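Local coordinates for protein ESSB (Geobacillus thermodenitrificans, PDB 2YNQ) that is an integral membrane component of the type VII (ESS) secretion system, represented here by its extracellular domain, and associates with copies of itself, at residues E10-S15 and D38-I43; S49-T54 and Y80-G85; K111-I116 and E133-I138. All coordinates share one frame; numbering follows the deposited sequence.

Contact 1 of 3, residues E10-S15 and D38-I43; sequences EAYIQS and DMPYVI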
loop_
_atom_site.group_PDB
_atom_site.type_symbol
_atom_site.label_atom_id
_atom_site.label_comp_id
_atom_site.label_asym_id
_atom_site.label_seq_id
_atom_site.Cartn_x
_atom_site.Cartn_y
_atom_site.Cartn_z
ATOM N N GLU D 10 -17.696 -8.220 24.841
ATOM C CA GLU D 10 -16.402 -7.853 25.436
ATOM C C GLU D 10 -15.354 -7.337 24.421
ATOM O O GLU D 10 -14.624 -6.382 24.708
ATOM C CB GLU D 10 -15.822 -9.018 26.247
ATOM C CG GLU D 10 -16.644 -9.389 27.486
ATOM C CD GLU D 10 -16.110 -10.631 28.226
ATOM O OE1 GLU D 10 -15.375 -11.460 27.613
ATOM O OE2 GLU D 10 -16.443 -10.795 29.426
ATOM N N ALA D 11 -15.285 -7.964 23.248
ATOM C CA ALA D 11 -14.344 -7.562 22.193
ATOM C C ALA D 11 -14.646 -6.162 21.667
ATOM O O ALA D 11 -13.723 -5.402 21.374
ATOM C CB ALA D 11 -14.345 -8.577 21.040
ATOM N N TYR D 12 -15.939 -5.837 21.564
ATOM C CA TYR D 12 -16.405 -4.492 21.216
ATOM C C TYR D 12 -15.946 -3.425 22.207
ATOM O O TYR D 12 -15.560 -2.336 21.795
ATOM C CB TYR D 12 -17.927 -4.442 21.107
ATOM C CG TYR D 12 -18.517 -5.210 19.942
ATOM C CD1 TYR D 12 -17.709 -5.729 18.926
ATOM C CD2 TYR D 12 -19.889 -5.425 19.865
ATOM C CE1 TYR D 12 -18.255 -6.438 17.869
ATOM C CE2 TYR D 12 -20.448 -6.122 18.813
ATOM C CZ TYR D 12 -19.627 -6.624 17.818
ATOM O OH TYR D 12 -20.191 -7.311 16.771
ATOM N N ILE D 13 -16.004 -3.738 23.503
ATOM C CA ILE D 13 -15.563 -2.817 24.529
ATOM C C ILE D 13 -14.053 -2.704 24.402
ATOM O O ILE D 13 -13.493 -1.605 24.408
ATOM C CB ILE D 13 -15.965 -3.295 25.959
ATOM C CG1 ILE D 13 -17.488 -3.253 26.167
ATOM C CG2 ILE D 13 -15.196 -2.543 27.049
ATOM C CD1 ILE D 13 -18.166 -1.865 25.962
ATOM N N GLN D 14 -13.402 -3.849 24.257
ATOM C CA GLN D 14 -11.952 -3.877 24.120
ATOM C C GLN D 14 -11.432 -3.121 22.881
ATOM O O GLN D 14 -10.451 -2.384 22.974
ATOM C CB GLN D 14 -11.448 -5.318 24.168
ATOM C CG GLN D 14 -9.947 -5.468 24.026
ATOM C CD GLN D 14 -9.515 -6.940 24.097
ATOM O OE1 GLN D 14 -10.016 -7.707 24.945
ATOM N NE2 GLN D 14 -8.601 -7.347 23.195
ATOM N N SER D 15 -12.102 -3.268 21.740
ATOM C CA SER D 15 -11.671 -2.552 20.541
ATOM C C SER D 15 -11.916 -1.051 20.659
ATOM O O SER D 15 -11.169 -0.258 20.077
ATOM C CB SER D 15 -12.311 -3.117 19.263
ATOM O OG SER D 15 -13.679 -2.808 19.181
ATOM N N ASP D 38 -22.142 -8.029 10.707
ATOM C CA ASP D 38 -23.012 -8.020 11.876
ATOM C C ASP D 38 -22.588 -7.052 12.989
ATOM O O ASP D 38 -23.246 -6.964 14.023
ATOM C CB ASP D 38 -23.211 -9.425 12.456
ATOM C CG ASP D 38 -24.589 -9.578 13.086
ATOM O OD1 ASP D 38 -25.576 -9.328 12.339
ATOM O OD2 ASP D 38 -24.691 -9.891 14.312
ATOM N N MET D 39 -21.495 -6.333 12.777
ATOM C CA MET D 39 -21.011 -5.406 13.775
ATOM C C MET D 39 -21.911 -4.183 13.898
ATOM O O MET D 39 -22.467 -3.721 12.901
ATOM C CB MET D 39 -19.601 -4.971 13.404
ATOM C CG MET D 39 -18.547 -5.964 13.793
ATOM S SD MET D 39 -16.948 -5.528 13.107
ATOM C CE MET D 39 -16.017 -6.991 13.575
ATOM N N PRO D 40 -22.052 -3.635 15.112
ATOM C CA PRO D 40 -22.686 -2.332 15.204
ATOM C C PRO D 40 -21.895 -1.295 14.401
ATOM O O PRO D 40 -20.660 -1.390 14.257
ATOM C CB PRO D 40 -22.604 -2.019 16.693
ATOM C CG PRO D 40 -22.555 -3.374 17.336
ATOM C CD PRO D 40 -21.675 -4.149 16.434
ATOM N N TYR D 41 -22.612 -0.308 13.889
ATOM C CA TYR D 41 -22.058 0.707 13.014
ATOM C C TYR D 41 -20.821 1.405 13.605
ATOM O O TYR D 41 -19.810 1.581 12.919
ATOM C CB TYR D 41 -23.182 1.677 12.627
ATOM C CG TYR D 41 -22.766 2.835 11.755
ATOM C CD1 TYR D 41 -22.436 2.643 10.409
ATOM C CD2 TYR D 41 -22.708 4.126 12.271
ATOM C CE1 TYR D 41 -22.058 3.707 9.612
ATOM C CE2 TYR D 41 -22.330 5.195 11.471
ATOM C CZ TYR D 41 -22.004 4.979 10.151
ATOM O OH TYR D 41 -21.630 6.043 9.367
ATOM N N VAL D 42 -20.848 1.736 14.892
ATOM C CA VAL D 42 -19.676 2.342 15.517
ATOM C C VAL D 42 -18.475 1.386 15.491
ATOM O O VAL D 42 -17.331 1.830 15.383
ATOM C CB VAL D 42 -19.985 2.859 16.964
ATOM C CG1 VAL D 42 -20.389 1.722 17.917
ATOM C CG2 VAL D 42 -18.815 3.678 17.538
ATOM N N ILE D 43 -18.722 0.077 15.584
ATOM C CA ILE D 43 -17.628 -0.893 15.594
ATOM C C ILE D 43 -17.096 -1.084 14.158
ATOM O O ILE D 43 -15.886 -1.109 13.934
ATOM C CB ILE D 43 -18.044 -2.243 16.257
ATOM C CG1 ILE D 43 -18.590 -2.034 17.692
ATOM C CG2 ILE D 43 -16.918 -3.262 16.194
ATOM C CD1 ILE D 43 -17.656 -1.337 18.696
#
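The phenol ring of Tyr-12 carries Ile-43 over one of its faces and meets Pro-40 and Met-39 obliquely near its hydroxyl end. This is packing in an all-helical domain: helix 7-19 presents the tyrosine to the loop that leads into helix 41-53 and to that helix's first turn, where Pro-40 occupies the N-cap position. Over the face, Ile-43 CG1 makes a CH-pi contact, 4.1 Å from the ring centroid of Tyr-12 and 19° off the ring normal, displaced toward the rim. The two side chains cross at about a right angle, and the branch methyl CG2 of Ile-43 comes within 3.8 Å of Tyr-12 CD1. CB of Tyr-12 points toward the 38-43 segment, and CG stands beside the backbone N, anti to the carbonyl carbon (chi1 -68°).

Tyr-12 and Pro-40 approach tip to tip, with Pro-40 CD 3.3 Å from Tyr-12 CE2. Met-39 runs obliquely across the tyrosine, its CG near the phenolic oxygen and CE1. An alanine in place of Tyr-12 would probably leave Ile-43 CG1 and Pro-40 CD without the ring they pack against and open a gap between helix 7-19 and the start of helix 41-53. Leu-31 of helix 24-31 touches Tyr-12, Ser-15 and Ile-43, joining a third helix to the group. Ser-15 OG is hydrogen-bonded to Glu-46 of helix 41-53, a polar link beside the apolar one. The tyrosine hydroxyl is covered by carbon atoms and has no polar partner in the model: Tyr-12 OH lies 3.6 Å from Met-39 CA and 3.5 Å from Pro-40 CD.

Contact 2 of 3, residues S49-T54 and Y80-G85; sequences SSYVMT and YWIYIG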
loop_
_atom_site.group_PDB
_atom_site.type_symbol
_atom_site.label_atom_id
_atom_site.label_comp_id
_atom_site.label_asym_id
_atom_site.label_seq_id
_atom_site.Cartn_x
_atom_site.Cartn_y
_atom_site.Cartn_z
ATOM N N SER D 49 -11.775 2.253 10.100
ATOM C CA SER D 49 -10.796 3.330 10.262
ATOM C C SER D 49 -9.464 2.708 10.493
ATOM O O SER D 49 -8.474 3.147 9.917
ATOM C CB SER D 49 -11.107 4.300 11.412
ATOM O OG SER D 49 -12.389 4.864 11.257
ATOM N N SER D 50 -9.435 1.657 11.304
ATOM C CA SER D 50 -8.162 1.057 11.659
ATOM C C SER D 50 -7.498 0.459 10.418
ATOM O O SER D 50 -6.295 0.648 10.221
ATOM C CB SER D 50 -8.312 0.029 12.768
ATOM O OG SER D 50 -8.754 0.656 13.959
ATOM N N TYR D 51 -8.270 -0.219 9.566
ATOM C CA TYR D 51 -7.694 -0.742 8.336
ATOM C C TYR D 51 -7.250 0.369 7.415
ATOM O O TYR D 51 -6.124 0.346 6.892
ATOM C CB TYR D 51 -8.659 -1.676 7.607
ATOM C CG TYR D 51 -8.713 -3.070 8.176
ATOM C CD1 TYR D 51 -7.582 -3.894 8.184
ATOM C CD2 TYR D 51 -9.892 -3.566 8.704
ATOM C CE1 TYR D 51 -7.640 -5.206 8.692
ATOM C CE2 TYR D 51 -9.971 -4.855 9.214
ATOM C CZ TYR D 51 -8.848 -5.669 9.208
ATOM O OH TYR D 51 -8.964 -6.938 9.723
ATOM N N VAL D 52 -8.110 1.360 7.228
ATOM C CA VAL D 52 -7.799 2.399 6.271
ATOM C C VAL D 52 -6.575 3.201 6.718
ATOM O O VAL D 52 -5.789 3.636 5.883
ATOM C CB VAL D 52 -9.046 3.295 5.936
ATOM C CG1 VAL D 52 -8.882 4.714 6.447
ATOM C CG2 VAL D 52 -9.220 3.376 4.445
ATOM N N MET D 53 -6.396 3.361 8.031
ATOM C CA MET D 53 -5.278 4.142 8.540
ATOM C C MET D 53 -3.958 3.415 8.339
ATOM O O MET D 53 -2.879 4.046 8.306
ATOM C CB MET D 53 -5.453 4.470 10.031
ATOM C CG MET D 53 -6.570 5.462 10.349
ATOM S SD MET D 53 -6.207 7.132 9.761
ATOM C CE MET D 53 -4.674 7.435 10.640
ATOM N N THR D 54 -4.038 2.094 8.215
ATOM C CA THR D 54 -2.841 1.271 8.127
ATOM C C THR D 54 -2.674 0.653 6.732
ATOM O O THR D 54 -1.839 -0.226 6.534
ATOM C CB THR D 54 -2.872 0.150 9.191
ATOM O OG1 THR D 54 -4.055 -0.645 9.022
ATOM C CG2 THR D 54 -2.888 0.735 10.576
ATOM N N TYR D 80 -16.089 -2.234 2.413
ATOM C CA TYR D 80 -15.055 -2.244 1.387
ATOM C C TYR D 80 -13.662 -2.242 2.023
ATOM O O TYR D 80 -12.845 -3.113 1.731
ATOM C CB TYR D 80 -15.188 -1.042 0.468
ATOM C CG TYR D 80 -14.037 -0.939 -0.496
ATOM C CD1 TYR D 80 -14.091 -1.573 -1.728
ATOM C CD2 TYR D 80 -12.878 -0.215 -0.176
ATOM C CE1 TYR D 80 -13.022 -1.494 -2.629
ATOM C CE2 TYR D 80 -11.810 -0.126 -1.073
ATOM C CZ TYR D 80 -11.892 -0.777 -2.298
ATOM O OH TYR D 80 -10.862 -0.722 -3.218
ATOM N N TRP D 81 -13.398 -1.271 2.897
ATOM C CA TRP D 81 -12.063 -1.136 3.466
ATOM C C TRP D 81 -11.701 -2.264 4.415
ATOM O O TRP D 81 -10.531 -2.661 4.500
ATOM C CB TRP D 81 -11.873 0.246 4.111
ATOM C CG TRP D 81 -11.716 1.289 3.031
ATOM C CD1 TRP D 81 -12.625 2.242 2.662
ATOM C CD2 TRP D 81 -10.596 1.424 2.130
ATOM N NE1 TRP D 81 -12.131 2.972 1.597
ATOM C CE2 TRP D 81 -10.882 2.501 1.268
ATOM C CE3 TRP D 81 -9.375 0.746 1.985
ATOM C CZ2 TRP D 81 -9.995 2.914 0.260
ATOM C CZ3 TRP D 81 -8.492 1.156 0.986
ATOM C CH2 TRP D 81 -8.809 2.232 0.138
ATOM N N ILE D 82 -12.700 -2.799 5.111
ATOM C CA ILE D 82 -12.459 -3.912 5.994
ATOM C C ILE D 82 -12.052 -5.141 5.166
ATOM O O ILE D 82 -11.099 -5.861 5.526
ATOM C CB ILE D 82 -13.688 -4.219 6.888
ATOM C CG1 ILE D 82 -13.914 -3.087 7.906
ATOM C CG2 ILE D 82 -13.517 -5.584 7.573
ATOM C CD1 ILE D 82 -15.303 -3.100 8.633
ATOM N N TYR D 83 -12.740 -5.377 4.053
ATOM C CA TYR D 83 -12.350 -6.516 3.196
ATOM C C TYR D 83 -11.022 -6.311 2.508
ATOM O O TYR D 83 -10.248 -7.271 2.333
ATOM C CB TYR D 83 -13.380 -6.827 2.121
ATOM C CG TYR D 83 -14.747 -7.179 2.623
ATOM C CD1 TYR D 83 -14.933 -8.050 3.700
ATOM C CD2 TYR D 83 -15.872 -6.667 1.979
ATOM C CE1 TYR D 83 -16.228 -8.366 4.144
ATOM C CE2 TYR D 83 -17.147 -6.979 2.396
ATOM C CZ TYR D 83 -17.320 -7.825 3.483
ATOM O OH TYR D 83 -18.616 -8.121 3.857
ATOM N N ILE D 84 -10.765 -5.084 2.065
ATOM C CA ILE D 84 -9.437 -4.778 1.554
ATOM C C ILE D 84 -8.440 -5.120 2.650
ATOM O O ILE D 84 -7.467 -5.820 2.395
ATOM C CB ILE D 84 -9.251 -3.304 1.155
ATOM C CG1 ILE D 84 -10.013 -2.977 -0.139
ATOM C CG2 ILE D 84 -7.771 -3.000 1.021
ATOM C CD1 ILE D 84 -9.438 -3.620 -1.462
ATOM N N GLY D 85 -8.696 -4.659 3.879
ATOM C CA GLY D 85 -7.765 -4.915 4.992
ATOM C C GLY D 85 -7.558 -6.399 5.283
ATOM O O GLY D 85 -6.477 -6.810 5.678
#
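Helices 49-53 and 80-85 cross at 58°, with segment axes 8.4 Å apart at their closest, and the backbones draw nearest where the CA atoms of Tyr-51 and Gly-85 stand 5.3 Å from each other. Tyr-51 fills this near point. Its CD1 lies 3.4 Å from Gly-85 CA, and a side chain at position 85 would run into the ring, so the glycine gives the tyrosine access to the helix backbone. On the same side of the ring, toward CD2 and CE2, lies Ile-82, whose carbonyl oxygen sits over the face, offset toward the rim, while its CG2 is 4.0 Å from Tyr-51 CE2. The two side chains cross at about a right angle.

Trp-81, one turn before Gly-85, takes Val-52 on its indole. CG2 of Val-52 rests over the five-membered ring in a CH-pi contact, 3.5 Å from the centroid and 21° off the normal, and is only 3.3 Å from Trp-81 CD2. Val-52 is turned off a staggered position (chi1 113°), which with this short approach suggests tight packing. On the opposite face of the indole lies CE2 of Tyr-80, which leaves the Trp-81 ring held between an aliphatic and an aromatic neighbour. Its NE1 is hydrogen-bonded to the carbonyl oxygen of Ser-66, which gives the indole N-H an acceptor and would help to hold the ring in this orientation.

Other helices close round this buried crossing: helix 24-31 touches Tyr-51 through Ile-28, helix 102-118 reaches Trp-81 through Leu-104, and Met-53 packs on Glu-142 of the second subunit.

Contact 3 of 3, residues K111-I116 and E133-I138; sequences KYREQI and EIDQEI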
loop_
_atom_site.group_PDB
_atom_site.type_symbol
_atom_site.label_atom_id
_atom_site.label_comp_id
_atom_site.label_asym_id
_atom_site.label_seq_id
_atom_site.Cartn_x
_atom_site.Cartn_y
_atom_site.Cartn_z
ATOM N N LYS D 111 -5.476 -5.159 -5.999
ATOM C CA LYS D 111 -5.250 -6.155 -4.935
ATOM C C LYS D 111 -5.560 -7.558 -5.450
ATOM O O LYS D 111 -4.866 -8.517 -5.124
ATOM C CB LYS D 111 -6.076 -5.839 -3.682
ATOM C CG LYS D 111 -5.616 -4.609 -2.904
ATOM C CD LYS D 111 -4.113 -4.649 -2.558
ATOM C CE LYS D 111 -3.722 -3.689 -1.437
ATOM N NZ LYS D 111 -4.083 -4.220 -0.050
ATOM N N TYR D 112 -6.582 -7.676 -6.289
ATOM C CA TYR D 112 -6.939 -8.966 -6.839
ATOM C C TYR D 112 -5.837 -9.472 -7.782
ATOM O O TYR D 112 -5.548 -10.678 -7.826
ATOM C CB TYR D 112 -8.298 -8.876 -7.546
ATOM C CG TYR D 112 -8.800 -10.160 -8.143
ATOM C CD1 TYR D 112 -8.781 -11.355 -7.427
ATOM C CD2 TYR D 112 -9.318 -10.176 -9.421
ATOM C CE1 TYR D 112 -9.275 -12.552 -7.996
ATOM C CE2 TYR D 112 -9.804 -11.347 -10.003
ATOM C CZ TYR D 112 -9.781 -12.529 -9.291
ATOM O OH TYR D 112 -10.253 -13.683 -9.903
ATOM N N ARG D 113 -5.214 -8.547 -8.510
ATOM C CA ARG D 113 -4.106 -8.901 -9.378
ATOM C C ARG D 113 -3.023 -9.611 -8.570
ATOM O O ARG D 113 -2.562 -10.682 -8.965
ATOM C CB ARG D 113 -3.558 -7.689 -10.139
ATOM C CG ARG D 113 -2.827 -8.091 -11.416
ATOM C CD ARG D 113 -2.495 -6.909 -12.343
ATOM N NE ARG D 113 -1.108 -6.472 -12.221
ATOM C CZ ARG D 113 -0.053 -7.140 -12.689
ATOM N NH1 ARG D 113 -0.199 -8.303 -13.316
ATOM N NH2 ARG D 113 1.164 -6.633 -12.526
ATOM N N GLU D 114 -2.659 -9.041 -7.420
ATOM C CA GLU D 114 -1.617 -9.624 -6.563
ATOM C C GLU D 114 -1.964 -11.047 -6.166
ATOM O O GLU D 114 -1.107 -11.922 -6.158
ATOM C CB GLU D 114 -1.444 -8.818 -5.286
ATOM C CG GLU D 114 -0.745 -7.488 -5.406
ATOM C CD GLU D 114 -0.838 -6.704 -4.101
ATOM O OE1 GLU D 114 -1.106 -7.329 -3.047
ATOM O OE2 GLU D 114 -0.656 -5.469 -4.115
ATOM N N GLN D 115 -3.232 -11.265 -5.838
ATOM C CA GLN D 115 -3.686 -12.554 -5.364
ATOM C C GLN D 115 -3.614 -13.605 -6.468
ATOM O O GLN D 115 -3.336 -14.790 -6.205
ATOM C CB GLN D 115 -5.103 -12.444 -4.814
ATOM C CG GLN D 115 -5.617 -13.737 -4.217
ATOM C CD GLN D 115 -7.073 -13.656 -3.825
ATOM O OE1 GLN D 115 -7.525 -12.660 -3.239
ATOM N NE2 GLN D 115 -7.821 -14.711 -4.136
ATOM N N ILE D 116 -3.855 -13.171 -7.703
ATOM C CA ILE D 116 -3.704 -14.057 -8.854
ATOM C C ILE D 116 -2.226 -14.388 -9.039
ATOM O O ILE D 116 -1.859 -15.559 -9.144
ATOM C CB ILE D 116 -4.307 -13.448 -10.145
ATOM C CG1 ILE D 116 -5.827 -13.260 -10.000
ATOM C CG2 ILE D 116 -3.985 -14.329 -11.361
ATOM C CD1 ILE D 116 -6.630 -14.567 -9.939
ATOM N N GLU D 133 -6.839 -10.122 -18.529
ATOM C CA GLU D 133 -8.212 -9.658 -18.343
ATOM C C GLU D 133 -8.280 -8.488 -17.348
ATOM O O GLU D 133 -9.021 -7.521 -17.565
ATOM C CB GLU D 133 -9.120 -10.782 -17.844
ATOM C CG GLU D 133 -9.311 -11.969 -18.786
ATOM C CD GLU D 133 -10.232 -13.042 -18.199
ATOM O OE1 GLU D 133 -10.946 -12.764 -17.196
ATOM O OE2 GLU D 133 -10.239 -14.170 -18.747
ATOM N N ILE D 134 -7.508 -8.571 -16.264
ATOM C CA ILE D 134 -7.592 -7.573 -15.186
ATOM C C ILE D 134 -7.000 -6.256 -15.619
ATOM O O ILE D 134 -7.590 -5.204 -15.418
ATOM C CB ILE D 134 -6.936 -8.076 -13.859
ATOM C CG1 ILE D 134 -7.864 -9.068 -13.160
ATOM C CG2 ILE D 134 -6.627 -6.923 -12.918
ATOM C CD1 ILE D 134 -7.153 -9.996 -12.213
ATOM N N ASP D 135 -5.828 -6.331 -16.229
ATOM C CA ASP D 135 -5.134 -5.149 -16.695
ATOM C C ASP D 135 -5.931 -4.401 -17.752
ATOM O O ASP D 135 -5.903 -3.171 -17.808
ATOM C CB ASP D 135 -3.756 -5.540 -17.214
ATOM C CG ASP D 135 -2.796 -5.858 -16.095
ATOM O OD1 ASP D 135 -2.700 -5.049 -15.137
ATOM O OD2 ASP D 135 -2.132 -6.906 -16.181
ATOM N N GLN D 136 -6.652 -5.156 -18.572
ATOM C CA GLN D 136 -7.524 -4.589 -19.587
ATOM C C GLN D 136 -8.691 -3.838 -18.941
ATOM O O GLN D 136 -9.015 -2.716 -19.337
ATOM C CB GLN D 136 -7.983 -5.693 -20.568
ATOM C CG GLN D 136 -8.854 -5.227 -21.750
ATOM C CD GLN D 136 -8.330 -3.969 -22.445
ATOM O OE1 GLN D 136 -8.896 -2.875 -22.287
ATOM N NE2 GLN D 136 -7.240 -4.116 -23.207
ATOM N N GLU D 137 -9.296 -4.437 -17.919
ATOM C CA GLU D 137 -10.334 -3.744 -17.148
ATOM C C GLU D 137 -9.825 -2.494 -16.424
ATOM O O GLU D 137 -10.483 -1.445 -16.420
ATOM C CB GLU D 137 -10.997 -4.681 -16.160
ATOM C CG GLU D 137 -12.201 -4.066 -15.528
ATOM C CD GLU D 137 -13.045 -5.059 -14.785
ATOM O OE1 GLU D 137 -12.606 -6.223 -14.628
ATOM O OE2 GLU D 137 -14.157 -4.667 -14.361
ATOM N N ILE D 138 -8.649 -2.605 -15.819
ATOM C CA ILE D 138 -8.045 -1.461 -15.145
ATOM C C ILE D 138 -7.815 -0.343 -16.157
ATOM O O ILE D 138 -8.218 0.795 -15.923
ATOM C CB ILE D 138 -6.727 -1.844 -14.424
ATOM C CG1 ILE D 138 -7.043 -2.597 -13.125
ATOM C CG2 ILE D 138 -5.871 -0.595 -14.150
ATOM C CD1 ILE D 138 -5.900 -3.434 -12.601
#
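Ile-134 reaches Tyr-112 with its CD1 methyl, which lies 3.5 Å from Tyr-112 CD2 and obliquely to the ring. Two torsions bring the atoms together. In Ile-134, CG1 stands beside the backbone N and CD1 is anti to CA, an extended branch that reaches toward helix 102-118. In Tyr-112, CG is anti to the backbone N (chi1 -179°); the side chain crosses that of Ile-134 at about a right angle. The same CD1 of Ile-134 also lies 4.2 Å from CG1 of Ile-116, which itself rests over one face of the Tyr-112 ring. The methyl therefore serves both neighbours at once, one turn apart on helix 102-118.

Beside this apolar cluster, Arg-113 starts out extended and then bends at chi3. Its aliphatic CD comes 4.2 Å from CG2 of Ile-134 and 3.4 Å from OD1 of Asp-135. Arginine and aspartate cross at about a right angle, with the guanidinium and carboxylate planes turned 53° apart.

The segments run antiparallel at 169°, as the two arms of a helical hairpin, the segment axes 10.6 Å apart at their closest. On the second subunit, Arg-62 packs on Arg-113 and Ser-56 OG is hydrogen-bonded to Glu-114. Within the hairpin, the salt bridge from Arg-113 NE to Asp-135 OD1 is long, 3.6 Å, and the oxygen lies well out of the guanidinium plane where no N-H points at it; the attraction is therefore probably one of charge alone, and the apolar packing on Ile-134 accounts for much of the buried surface.

The three contacts follow one another in series along the chain, each closing before the next opens, and pass through the helical domain from its N-terminal end to the long C-terminal helix. Helix 41-53 serves both contact 1 and contact 2, whose centres are about 15 Å apart. Contact 3, between helices 102-118 and 124-152, has its centre about 20 Å from that of contact 2, and touches it where Ile-84 packs on Lys-111. Contacts 1 and 3, with centres about 33 Å apart, fall on opposite sides of the chain's centre. Contacts 2 and 3 both touch the second subunit, whereas contact 1 does not, so of these three contacts the second subunit meets only contacts 2 and 3.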